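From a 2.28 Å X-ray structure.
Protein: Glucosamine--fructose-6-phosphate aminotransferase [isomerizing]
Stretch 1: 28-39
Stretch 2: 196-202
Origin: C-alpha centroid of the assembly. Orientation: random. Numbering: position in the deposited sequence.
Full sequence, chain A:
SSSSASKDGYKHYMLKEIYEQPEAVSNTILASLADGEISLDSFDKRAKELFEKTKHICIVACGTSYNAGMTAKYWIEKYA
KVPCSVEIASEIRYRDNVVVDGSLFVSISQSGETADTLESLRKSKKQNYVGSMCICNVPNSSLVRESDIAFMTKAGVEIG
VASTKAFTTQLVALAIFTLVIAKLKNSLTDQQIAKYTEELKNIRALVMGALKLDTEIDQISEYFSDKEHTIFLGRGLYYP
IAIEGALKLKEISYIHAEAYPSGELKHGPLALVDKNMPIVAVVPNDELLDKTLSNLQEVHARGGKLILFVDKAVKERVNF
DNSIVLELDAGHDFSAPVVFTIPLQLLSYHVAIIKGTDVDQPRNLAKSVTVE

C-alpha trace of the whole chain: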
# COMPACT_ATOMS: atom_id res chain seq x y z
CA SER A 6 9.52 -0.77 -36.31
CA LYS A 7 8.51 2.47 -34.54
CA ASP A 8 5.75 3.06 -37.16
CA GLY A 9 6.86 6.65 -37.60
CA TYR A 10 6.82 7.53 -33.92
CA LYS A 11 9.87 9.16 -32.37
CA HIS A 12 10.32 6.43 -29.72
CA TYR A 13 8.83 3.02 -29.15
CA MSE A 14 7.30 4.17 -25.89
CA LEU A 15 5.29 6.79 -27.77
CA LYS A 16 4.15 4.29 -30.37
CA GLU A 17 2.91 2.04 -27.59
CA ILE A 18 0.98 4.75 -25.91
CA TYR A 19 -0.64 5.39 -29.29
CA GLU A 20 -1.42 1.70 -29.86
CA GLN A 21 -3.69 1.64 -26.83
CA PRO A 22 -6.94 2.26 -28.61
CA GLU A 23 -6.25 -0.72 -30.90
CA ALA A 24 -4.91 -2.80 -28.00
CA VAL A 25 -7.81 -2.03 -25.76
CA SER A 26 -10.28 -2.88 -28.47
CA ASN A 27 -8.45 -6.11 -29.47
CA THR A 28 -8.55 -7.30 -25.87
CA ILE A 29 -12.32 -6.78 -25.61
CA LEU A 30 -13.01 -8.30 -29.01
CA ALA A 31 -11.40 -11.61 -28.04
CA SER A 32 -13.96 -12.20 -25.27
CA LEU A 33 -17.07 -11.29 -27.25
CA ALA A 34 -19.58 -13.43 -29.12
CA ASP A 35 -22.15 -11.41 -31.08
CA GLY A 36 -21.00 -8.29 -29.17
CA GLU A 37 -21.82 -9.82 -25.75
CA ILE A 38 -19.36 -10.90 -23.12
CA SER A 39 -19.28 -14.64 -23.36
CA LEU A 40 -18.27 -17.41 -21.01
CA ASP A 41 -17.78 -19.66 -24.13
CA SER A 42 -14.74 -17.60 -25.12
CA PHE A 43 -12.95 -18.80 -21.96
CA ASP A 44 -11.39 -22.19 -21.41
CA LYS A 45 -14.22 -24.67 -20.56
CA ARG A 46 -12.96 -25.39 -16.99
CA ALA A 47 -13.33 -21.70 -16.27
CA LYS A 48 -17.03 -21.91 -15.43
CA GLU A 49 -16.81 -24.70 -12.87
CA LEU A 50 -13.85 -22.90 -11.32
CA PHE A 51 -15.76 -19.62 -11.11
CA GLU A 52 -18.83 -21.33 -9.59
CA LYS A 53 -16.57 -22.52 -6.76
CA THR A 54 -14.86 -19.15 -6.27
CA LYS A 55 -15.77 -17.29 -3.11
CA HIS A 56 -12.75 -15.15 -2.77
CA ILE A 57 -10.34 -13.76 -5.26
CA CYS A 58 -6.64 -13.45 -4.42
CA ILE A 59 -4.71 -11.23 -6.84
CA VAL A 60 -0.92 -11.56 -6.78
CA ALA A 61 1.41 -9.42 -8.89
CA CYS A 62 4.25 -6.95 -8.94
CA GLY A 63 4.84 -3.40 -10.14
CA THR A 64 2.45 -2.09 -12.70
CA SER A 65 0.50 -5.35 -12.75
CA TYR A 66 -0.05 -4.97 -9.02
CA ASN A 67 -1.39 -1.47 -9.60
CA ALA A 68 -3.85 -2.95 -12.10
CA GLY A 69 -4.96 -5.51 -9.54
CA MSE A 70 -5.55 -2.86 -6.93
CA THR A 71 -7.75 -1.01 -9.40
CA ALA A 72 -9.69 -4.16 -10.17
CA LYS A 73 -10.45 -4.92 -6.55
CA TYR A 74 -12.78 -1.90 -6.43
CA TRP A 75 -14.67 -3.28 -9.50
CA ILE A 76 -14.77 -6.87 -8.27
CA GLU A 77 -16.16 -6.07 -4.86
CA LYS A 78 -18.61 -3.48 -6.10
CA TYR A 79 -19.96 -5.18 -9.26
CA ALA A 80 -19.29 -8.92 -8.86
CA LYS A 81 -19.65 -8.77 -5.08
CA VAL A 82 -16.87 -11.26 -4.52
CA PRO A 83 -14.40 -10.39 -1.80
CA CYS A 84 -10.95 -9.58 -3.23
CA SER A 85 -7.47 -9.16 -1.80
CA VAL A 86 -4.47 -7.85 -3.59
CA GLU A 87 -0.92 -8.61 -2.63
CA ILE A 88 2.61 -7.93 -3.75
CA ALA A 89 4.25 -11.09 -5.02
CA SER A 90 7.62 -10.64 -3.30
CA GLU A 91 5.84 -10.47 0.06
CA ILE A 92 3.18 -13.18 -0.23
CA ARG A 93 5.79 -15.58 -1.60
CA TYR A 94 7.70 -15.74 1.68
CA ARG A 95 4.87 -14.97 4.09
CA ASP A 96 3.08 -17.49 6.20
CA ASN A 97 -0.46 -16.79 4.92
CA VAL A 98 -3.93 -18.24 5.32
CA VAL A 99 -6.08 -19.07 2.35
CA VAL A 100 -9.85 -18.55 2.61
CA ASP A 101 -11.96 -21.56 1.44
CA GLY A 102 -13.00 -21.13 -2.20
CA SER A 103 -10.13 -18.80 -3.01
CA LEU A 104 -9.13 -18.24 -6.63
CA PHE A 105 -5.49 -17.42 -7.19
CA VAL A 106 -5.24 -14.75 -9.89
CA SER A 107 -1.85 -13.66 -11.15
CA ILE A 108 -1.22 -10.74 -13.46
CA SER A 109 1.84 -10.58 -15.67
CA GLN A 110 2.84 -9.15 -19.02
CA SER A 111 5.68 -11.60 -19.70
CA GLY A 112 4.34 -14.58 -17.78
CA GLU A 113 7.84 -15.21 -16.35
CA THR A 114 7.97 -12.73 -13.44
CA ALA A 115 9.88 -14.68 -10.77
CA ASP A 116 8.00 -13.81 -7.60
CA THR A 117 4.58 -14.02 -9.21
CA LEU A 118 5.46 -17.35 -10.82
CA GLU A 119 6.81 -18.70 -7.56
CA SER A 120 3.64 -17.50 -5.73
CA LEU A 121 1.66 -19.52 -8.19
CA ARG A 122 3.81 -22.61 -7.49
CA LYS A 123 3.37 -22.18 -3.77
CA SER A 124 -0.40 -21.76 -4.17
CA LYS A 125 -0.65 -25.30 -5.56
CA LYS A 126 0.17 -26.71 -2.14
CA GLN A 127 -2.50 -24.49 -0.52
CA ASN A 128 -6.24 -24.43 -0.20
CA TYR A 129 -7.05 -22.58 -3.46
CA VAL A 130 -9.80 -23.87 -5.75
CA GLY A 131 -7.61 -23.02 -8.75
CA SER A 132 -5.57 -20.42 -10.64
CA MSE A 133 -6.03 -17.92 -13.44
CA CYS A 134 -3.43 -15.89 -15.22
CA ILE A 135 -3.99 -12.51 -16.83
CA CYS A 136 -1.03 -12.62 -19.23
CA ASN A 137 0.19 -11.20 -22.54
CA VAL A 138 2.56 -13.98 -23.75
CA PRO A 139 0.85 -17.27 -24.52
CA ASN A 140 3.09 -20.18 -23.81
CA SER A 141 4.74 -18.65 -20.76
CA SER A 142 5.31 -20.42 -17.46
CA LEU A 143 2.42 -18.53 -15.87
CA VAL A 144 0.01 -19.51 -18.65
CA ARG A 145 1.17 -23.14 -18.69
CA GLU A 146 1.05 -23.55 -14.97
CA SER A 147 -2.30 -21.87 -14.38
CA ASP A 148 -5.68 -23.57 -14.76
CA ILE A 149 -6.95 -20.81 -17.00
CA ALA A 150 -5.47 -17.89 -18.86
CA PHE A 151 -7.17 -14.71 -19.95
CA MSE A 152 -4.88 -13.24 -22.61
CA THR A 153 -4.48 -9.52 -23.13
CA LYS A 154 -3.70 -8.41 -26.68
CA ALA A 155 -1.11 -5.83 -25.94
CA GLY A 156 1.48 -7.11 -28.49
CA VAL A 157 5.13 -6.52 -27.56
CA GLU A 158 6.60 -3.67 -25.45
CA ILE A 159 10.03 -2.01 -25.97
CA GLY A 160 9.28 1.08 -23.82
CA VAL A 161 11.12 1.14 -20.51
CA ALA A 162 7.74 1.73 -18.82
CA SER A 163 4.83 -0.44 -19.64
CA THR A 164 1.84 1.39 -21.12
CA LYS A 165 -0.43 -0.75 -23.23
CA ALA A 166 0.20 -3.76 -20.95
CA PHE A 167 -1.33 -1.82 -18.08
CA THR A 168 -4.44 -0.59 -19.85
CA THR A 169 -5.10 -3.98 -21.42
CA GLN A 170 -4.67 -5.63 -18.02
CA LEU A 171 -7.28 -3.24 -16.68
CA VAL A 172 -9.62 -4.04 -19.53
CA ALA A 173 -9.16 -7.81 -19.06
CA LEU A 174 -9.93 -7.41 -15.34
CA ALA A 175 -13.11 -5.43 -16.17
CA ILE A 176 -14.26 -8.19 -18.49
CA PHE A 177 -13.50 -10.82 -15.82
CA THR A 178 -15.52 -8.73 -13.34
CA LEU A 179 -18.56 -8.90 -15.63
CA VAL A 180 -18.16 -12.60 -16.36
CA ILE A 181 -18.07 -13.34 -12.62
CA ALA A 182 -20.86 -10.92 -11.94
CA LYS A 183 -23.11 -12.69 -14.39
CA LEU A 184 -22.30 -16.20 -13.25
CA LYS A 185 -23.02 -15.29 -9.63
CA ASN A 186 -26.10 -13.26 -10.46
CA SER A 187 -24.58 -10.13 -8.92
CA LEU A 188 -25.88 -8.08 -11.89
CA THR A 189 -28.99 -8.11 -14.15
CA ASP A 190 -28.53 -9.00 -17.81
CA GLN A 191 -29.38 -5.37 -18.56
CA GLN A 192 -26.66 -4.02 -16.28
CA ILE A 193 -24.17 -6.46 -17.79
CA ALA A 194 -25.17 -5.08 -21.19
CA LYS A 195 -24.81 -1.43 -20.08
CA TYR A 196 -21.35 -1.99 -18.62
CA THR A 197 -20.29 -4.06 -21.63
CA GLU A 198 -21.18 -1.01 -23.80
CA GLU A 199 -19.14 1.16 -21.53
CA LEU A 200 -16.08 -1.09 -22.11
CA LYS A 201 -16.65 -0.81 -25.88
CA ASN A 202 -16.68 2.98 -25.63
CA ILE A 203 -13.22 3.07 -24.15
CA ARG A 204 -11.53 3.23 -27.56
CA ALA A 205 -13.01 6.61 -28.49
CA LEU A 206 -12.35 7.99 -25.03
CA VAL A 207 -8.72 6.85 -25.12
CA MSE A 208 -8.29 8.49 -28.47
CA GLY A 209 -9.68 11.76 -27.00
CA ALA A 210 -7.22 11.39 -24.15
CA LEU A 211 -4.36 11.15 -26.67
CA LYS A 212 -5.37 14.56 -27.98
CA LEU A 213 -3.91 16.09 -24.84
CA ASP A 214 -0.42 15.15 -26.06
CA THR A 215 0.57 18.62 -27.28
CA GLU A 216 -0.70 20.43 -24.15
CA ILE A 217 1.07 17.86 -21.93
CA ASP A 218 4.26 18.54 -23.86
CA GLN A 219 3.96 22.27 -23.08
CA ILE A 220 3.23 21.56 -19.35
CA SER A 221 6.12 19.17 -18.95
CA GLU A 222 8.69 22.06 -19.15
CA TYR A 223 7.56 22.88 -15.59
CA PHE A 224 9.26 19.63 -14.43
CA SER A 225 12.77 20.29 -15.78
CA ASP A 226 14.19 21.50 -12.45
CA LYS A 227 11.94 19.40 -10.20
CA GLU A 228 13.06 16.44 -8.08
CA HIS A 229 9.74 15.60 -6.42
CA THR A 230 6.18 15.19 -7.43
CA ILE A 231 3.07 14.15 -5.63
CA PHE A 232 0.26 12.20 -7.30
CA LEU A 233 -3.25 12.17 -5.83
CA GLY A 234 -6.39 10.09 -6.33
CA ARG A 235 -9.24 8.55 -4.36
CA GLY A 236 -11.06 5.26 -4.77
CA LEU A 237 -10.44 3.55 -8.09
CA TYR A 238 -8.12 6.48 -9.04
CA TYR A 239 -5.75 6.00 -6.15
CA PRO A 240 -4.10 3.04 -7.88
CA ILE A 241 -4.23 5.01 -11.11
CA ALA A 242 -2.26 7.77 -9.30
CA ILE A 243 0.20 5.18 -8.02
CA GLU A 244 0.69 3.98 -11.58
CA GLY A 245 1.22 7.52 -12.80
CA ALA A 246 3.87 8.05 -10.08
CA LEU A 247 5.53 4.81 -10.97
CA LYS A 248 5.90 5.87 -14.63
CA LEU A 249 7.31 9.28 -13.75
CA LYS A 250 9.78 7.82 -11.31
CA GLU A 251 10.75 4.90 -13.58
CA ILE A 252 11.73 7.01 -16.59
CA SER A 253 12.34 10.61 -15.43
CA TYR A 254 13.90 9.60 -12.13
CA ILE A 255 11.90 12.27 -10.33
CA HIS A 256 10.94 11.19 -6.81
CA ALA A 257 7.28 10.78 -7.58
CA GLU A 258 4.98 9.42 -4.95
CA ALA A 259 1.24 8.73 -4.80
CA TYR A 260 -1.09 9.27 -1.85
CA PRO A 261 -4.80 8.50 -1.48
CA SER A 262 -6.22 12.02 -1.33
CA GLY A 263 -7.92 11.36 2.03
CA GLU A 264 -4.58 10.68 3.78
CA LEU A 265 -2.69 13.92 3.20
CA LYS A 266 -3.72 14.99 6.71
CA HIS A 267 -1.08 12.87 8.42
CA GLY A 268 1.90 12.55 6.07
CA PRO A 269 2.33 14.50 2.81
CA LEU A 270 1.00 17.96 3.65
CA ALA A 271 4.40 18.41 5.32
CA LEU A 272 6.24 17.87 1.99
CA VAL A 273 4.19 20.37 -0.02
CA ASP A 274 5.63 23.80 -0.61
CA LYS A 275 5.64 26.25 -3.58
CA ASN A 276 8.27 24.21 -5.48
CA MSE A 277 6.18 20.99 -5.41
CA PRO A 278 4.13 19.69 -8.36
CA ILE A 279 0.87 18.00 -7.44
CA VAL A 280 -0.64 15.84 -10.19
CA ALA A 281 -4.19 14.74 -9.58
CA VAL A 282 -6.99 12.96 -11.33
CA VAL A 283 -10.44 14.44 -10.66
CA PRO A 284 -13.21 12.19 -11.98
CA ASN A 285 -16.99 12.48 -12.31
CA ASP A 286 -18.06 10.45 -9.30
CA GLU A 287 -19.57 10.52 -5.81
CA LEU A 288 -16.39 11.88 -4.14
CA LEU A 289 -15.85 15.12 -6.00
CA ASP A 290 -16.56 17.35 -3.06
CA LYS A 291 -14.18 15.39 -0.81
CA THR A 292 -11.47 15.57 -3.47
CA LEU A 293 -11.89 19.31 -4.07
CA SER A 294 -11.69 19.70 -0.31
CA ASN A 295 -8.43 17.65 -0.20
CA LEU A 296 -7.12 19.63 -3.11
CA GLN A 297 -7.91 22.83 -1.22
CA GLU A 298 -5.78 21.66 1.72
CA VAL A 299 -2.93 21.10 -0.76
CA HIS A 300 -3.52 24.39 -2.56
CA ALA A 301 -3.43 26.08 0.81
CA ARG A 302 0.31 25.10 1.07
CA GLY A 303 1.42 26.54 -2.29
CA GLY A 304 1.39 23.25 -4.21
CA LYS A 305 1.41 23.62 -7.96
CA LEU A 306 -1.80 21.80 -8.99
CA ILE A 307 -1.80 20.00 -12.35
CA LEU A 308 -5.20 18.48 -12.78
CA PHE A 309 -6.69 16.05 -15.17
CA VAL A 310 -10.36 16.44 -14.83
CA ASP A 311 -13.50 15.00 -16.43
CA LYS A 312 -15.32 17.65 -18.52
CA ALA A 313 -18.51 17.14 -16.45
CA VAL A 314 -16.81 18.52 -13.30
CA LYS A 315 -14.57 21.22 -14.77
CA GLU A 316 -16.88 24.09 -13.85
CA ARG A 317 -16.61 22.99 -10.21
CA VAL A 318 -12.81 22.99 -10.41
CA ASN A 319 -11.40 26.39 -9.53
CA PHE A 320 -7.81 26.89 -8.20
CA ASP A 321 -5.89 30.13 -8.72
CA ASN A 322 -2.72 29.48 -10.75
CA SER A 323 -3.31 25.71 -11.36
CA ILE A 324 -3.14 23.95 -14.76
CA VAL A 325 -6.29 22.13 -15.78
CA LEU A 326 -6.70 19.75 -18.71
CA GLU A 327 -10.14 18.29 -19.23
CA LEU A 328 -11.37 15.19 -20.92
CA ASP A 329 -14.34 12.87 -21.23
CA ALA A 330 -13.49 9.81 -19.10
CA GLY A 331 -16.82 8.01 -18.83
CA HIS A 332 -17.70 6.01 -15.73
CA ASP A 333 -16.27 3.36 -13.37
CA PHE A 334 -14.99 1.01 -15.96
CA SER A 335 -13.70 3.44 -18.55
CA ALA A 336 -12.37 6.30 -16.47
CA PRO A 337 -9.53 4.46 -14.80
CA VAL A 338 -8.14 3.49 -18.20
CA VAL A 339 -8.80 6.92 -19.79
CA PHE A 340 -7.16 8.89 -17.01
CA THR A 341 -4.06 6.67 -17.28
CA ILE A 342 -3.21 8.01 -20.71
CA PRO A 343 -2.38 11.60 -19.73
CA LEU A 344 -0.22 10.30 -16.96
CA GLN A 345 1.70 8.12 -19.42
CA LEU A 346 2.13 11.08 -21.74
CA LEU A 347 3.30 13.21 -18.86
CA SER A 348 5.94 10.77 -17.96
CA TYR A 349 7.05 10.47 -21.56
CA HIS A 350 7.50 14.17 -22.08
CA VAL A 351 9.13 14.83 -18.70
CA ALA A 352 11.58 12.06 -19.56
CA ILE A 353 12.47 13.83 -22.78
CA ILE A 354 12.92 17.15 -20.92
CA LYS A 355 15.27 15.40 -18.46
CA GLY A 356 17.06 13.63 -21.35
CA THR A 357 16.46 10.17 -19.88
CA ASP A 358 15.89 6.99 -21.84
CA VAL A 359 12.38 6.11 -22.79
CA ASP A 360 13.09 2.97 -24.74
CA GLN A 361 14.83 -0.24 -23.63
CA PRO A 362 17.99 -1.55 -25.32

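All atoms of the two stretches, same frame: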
# COMPACT_ATOMS: atom_id res chain seq x y z
N THR A 28 -8.33 -6.51 -27.06
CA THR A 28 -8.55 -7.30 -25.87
C THR A 28 -10.04 -7.57 -25.63
O THR A 28 -10.42 -8.69 -25.28
CB THR A 28 -7.98 -6.62 -24.65
OG1 THR A 28 -6.59 -6.34 -24.90
CG2 THR A 28 -8.11 -7.51 -23.45
N ILE A 29 -10.88 -6.57 -25.80
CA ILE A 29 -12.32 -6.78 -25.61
C ILE A 29 -12.91 -7.76 -26.65
O ILE A 29 -13.65 -8.69 -26.34
CB ILE A 29 -13.10 -5.47 -25.77
CG1 ILE A 29 -12.78 -4.52 -24.65
CG2 ILE A 29 -14.59 -5.72 -25.79
CD1 ILE A 29 -13.31 -3.10 -24.87
N LEU A 30 -12.55 -7.51 -27.88
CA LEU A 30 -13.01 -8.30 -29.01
C LEU A 30 -12.82 -9.79 -28.75
O LEU A 30 -13.68 -10.58 -29.05
CB LEU A 30 -12.29 -7.85 -30.28
CG LEU A 30 -13.06 -7.62 -31.58
CD1 LEU A 30 -14.05 -8.78 -31.89
CD2 LEU A 30 -13.81 -6.28 -31.55
N ALA A 31 -11.70 -10.19 -28.18
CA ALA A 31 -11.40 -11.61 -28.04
C ALA A 31 -12.31 -12.33 -27.03
O ALA A 31 -12.32 -13.56 -26.98
CB ALA A 31 -9.91 -11.83 -27.66
N SER A 32 -13.07 -11.58 -26.24
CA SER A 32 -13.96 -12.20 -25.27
C SER A 32 -15.43 -12.11 -25.65
O SER A 32 -16.29 -12.59 -24.93
CB SER A 32 -13.72 -11.57 -23.91
OG SER A 32 -14.20 -10.23 -23.91
N LEU A 33 -15.70 -11.50 -26.79
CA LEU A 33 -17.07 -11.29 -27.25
C LEU A 33 -17.57 -12.45 -28.11
O LEU A 33 -16.79 -13.22 -28.68
CB LEU A 33 -17.17 -9.99 -28.07
CG LEU A 33 -17.04 -8.63 -27.37
CD1 LEU A 33 -17.48 -7.47 -28.32
CD2 LEU A 33 -17.79 -8.55 -26.04
N ALA A 34 -18.89 -12.56 -28.18
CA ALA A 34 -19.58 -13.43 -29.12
C ALA A 34 -20.88 -12.72 -29.42
O ALA A 34 -21.75 -12.62 -28.54
CB ALA A 34 -19.84 -14.79 -28.51
N ASP A 35 -20.99 -12.21 -30.64
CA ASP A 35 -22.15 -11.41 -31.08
C ASP A 35 -22.24 -10.09 -30.30
O ASP A 35 -23.33 -9.59 -30.01
CB ASP A 35 -23.48 -12.19 -30.93
CG ASP A 35 -23.54 -13.48 -31.78
OD1 ASP A 35 -23.18 -13.45 -32.99
OD2 ASP A 35 -23.96 -14.54 -31.22
N GLY A 36 -21.08 -9.54 -29.95
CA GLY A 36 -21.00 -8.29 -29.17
C GLY A 36 -21.36 -8.39 -27.70
O GLY A 36 -21.49 -7.37 -27.07
N GLU A 37 -21.54 -9.61 -27.17
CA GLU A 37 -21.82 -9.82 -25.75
C GLU A 37 -20.66 -10.54 -25.09
O GLU A 37 -20.03 -11.40 -25.70
CB GLU A 37 -23.06 -10.69 -25.57
CG GLU A 37 -24.35 -10.07 -26.10
CD GLU A 37 -25.56 -10.98 -25.87
OE1 GLU A 37 -25.38 -12.21 -25.69
OE2 GLU A 37 -26.70 -10.45 -25.86
N ILE A 38 -20.38 -10.19 -23.86
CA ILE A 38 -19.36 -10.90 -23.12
C ILE A 38 -19.82 -12.32 -22.94
O ILE A 38 -20.96 -12.55 -22.54
CB ILE A 38 -19.01 -10.26 -21.78
CG1 ILE A 38 -18.20 -8.99 -22.03
CG2 ILE A 38 -18.14 -11.18 -21.00
CD1 ILE A 38 -18.03 -8.13 -20.87
N SER A 39 -18.93 -13.24 -23.29
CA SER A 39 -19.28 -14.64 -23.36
C SER A 39 -18.36 -15.53 -22.54
O SER A 39 -17.13 -15.45 -22.62
CB SER A 39 -19.28 -15.12 -24.82
OG SER A 39 -19.62 -16.50 -24.92
N TYR A 196 -22.78 -2.06 -18.91
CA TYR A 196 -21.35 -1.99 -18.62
C TYR A 196 -20.48 -2.58 -19.74
O TYR A 196 -19.39 -2.08 -19.98
CB TYR A 196 -21.07 -2.66 -17.28
CG TYR A 196 -21.87 -2.05 -16.17
CD1 TYR A 196 -21.88 -0.67 -15.98
CD2 TYR A 196 -22.62 -2.83 -15.33
CE1 TYR A 196 -22.60 -0.11 -14.98
CE2 TYR A 196 -23.38 -2.25 -14.32
CZ TYR A 196 -23.35 -0.90 -14.15
OH TYR A 196 -24.08 -0.28 -13.18
N THR A 197 -20.98 -3.59 -20.46
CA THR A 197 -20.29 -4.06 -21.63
C THR A 197 -20.16 -2.92 -22.67
O THR A 197 -19.10 -2.76 -23.26
CB THR A 197 -20.97 -5.27 -22.26
OG1 THR A 197 -21.12 -6.30 -21.29
CG2 THR A 197 -20.11 -5.85 -23.36
N GLU A 198 -21.23 -2.14 -22.87
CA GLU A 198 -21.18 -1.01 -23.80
C GLU A 198 -20.20 0.04 -23.34
O GLU A 198 -19.55 0.66 -24.14
CB GLU A 198 -22.56 -0.34 -24.05
CG GLU A 198 -23.52 -1.25 -24.88
CD GLU A 198 -22.99 -1.65 -26.33
OE1 GLU A 198 -22.86 -0.73 -27.20
OE2 GLU A 198 -22.74 -2.87 -26.62
N GLU A 199 -20.11 0.24 -22.04
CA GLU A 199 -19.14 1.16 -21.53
C GLU A 199 -17.69 0.71 -21.85
O GLU A 199 -16.85 1.54 -22.15
CB GLU A 199 -19.36 1.36 -20.02
CG GLU A 199 -18.23 2.06 -19.32
CD GLU A 199 -18.52 2.41 -17.82
OE1 GLU A 199 -19.57 1.99 -17.23
OE2 GLU A 199 -17.63 3.08 -17.25
N LEU A 200 -17.41 -0.58 -21.76
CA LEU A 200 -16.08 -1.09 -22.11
C LEU A 200 -15.85 -0.84 -23.60
O LEU A 200 -14.79 -0.39 -23.98
CB LEU A 200 -15.93 -2.59 -21.80
CG LEU A 200 -15.95 -3.00 -20.33
CD1 LEU A 200 -15.61 -4.53 -20.10
CD2 LEU A 200 -15.06 -2.11 -19.41
N LYS A 201 -16.84 -1.09 -24.44
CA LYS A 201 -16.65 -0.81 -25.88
C LYS A 201 -16.36 0.67 -26.22
O LYS A 201 -15.70 0.98 -27.23
CB LYS A 201 -17.82 -1.28 -26.67
CG LYS A 201 -17.96 -2.76 -26.67
CD LYS A 201 -19.13 -3.10 -27.54
CE LYS A 201 -19.48 -4.54 -27.49
NZ LYS A 201 -20.93 -4.67 -27.85
N ASN A 202 -16.80 1.57 -25.36
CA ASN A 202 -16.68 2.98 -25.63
C ASN A 202 -15.32 3.47 -25.22
O ASN A 202 -15.01 4.63 -25.49
CB ASN A 202 -17.75 3.79 -24.88
CG ASN A 202 -19.19 3.48 -25.37
OD1 ASN A 202 -19.42 2.97 -26.49
ND2 ASN A 202 -20.16 3.80 -24.52
O HOH W 1 -21.99 -8.57 -22.53

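What polar link ties the hairpin to the helix? Lys201 supplies it. Its CA-to-CB bond points sideways, and the side chain runs out almost fully extended, with chi1 m and chi2, chi3 and chi4 all t, so that its end reaches the other stretch. There Lys201 NZ donates a hydrogen bond to the backbone O of Gly36 at 2.9 Å. The same Lys201 NZ forms a salt bridge with OE2 of Glu198 at 2.8 Å, one turn earlier on the helix. Glu198 leaves the backbone pointing away from the hairpin, but its folded chain, with chi1 and chi2 both m and chi3 at -66°, brings the carboxylate back to the amine. The ammonium group is thus held between a carboxylate and a carbonyl.

Why does glycine suit position 36? The type I' turn from Ala34 to Glu37 places it at phi 73°, psi 10°, and positive phi by itself favours glycine. The turn's own hydrogen bond, Glu37 N to Ala34 O, is weak at 3.3 Å; the reciprocal strand pairing, Ala34 N to Glu37 O, is 3.0 Å.

How is the apolar part of the contact packed? Ile29, on the helical start of stretch 1, points toward the 196-201 helix with chi1 m and chi2 t. Ile29 CD1 packs 4.1 Å from CB of Leu200 and also makes a close approach, 3.2 Å, to the carbonyl O of Leu200. Ile38 adopts the same m, t pair; its CA-to-CB bond points sideways, yet the side chain's end approaches the helix, with Ile38 CD1 4.4 Å from CD1 of Leu200. Leu200, also m, t and pointing toward stretch 1, therefore meets both isoleucines. Leu33 uses this conformation too: CE of Lys201 rests against Leu33 CD1, 3.6 Å away, just before NZ reaches Gly36. In all, 323 Å² is buried, counting both sides.

What does Thr197 contribute, with its hydroxyl and its methyl? It is buried and points toward the hairpin with chi1 m at -55°. Both branches approach CD1 of Ile38, Thr197 OG1 at 3.6 Å and Thr197 CG2 at 4.0 Å. A water bridges the stretches here, accepting from Ile38 N at 2.6 Å and donating to Thr197 OG1 at 2.7 Å. Threonine thus joins the apolar packing while its hydroxyl gives the strand's amide a water-mediated partner.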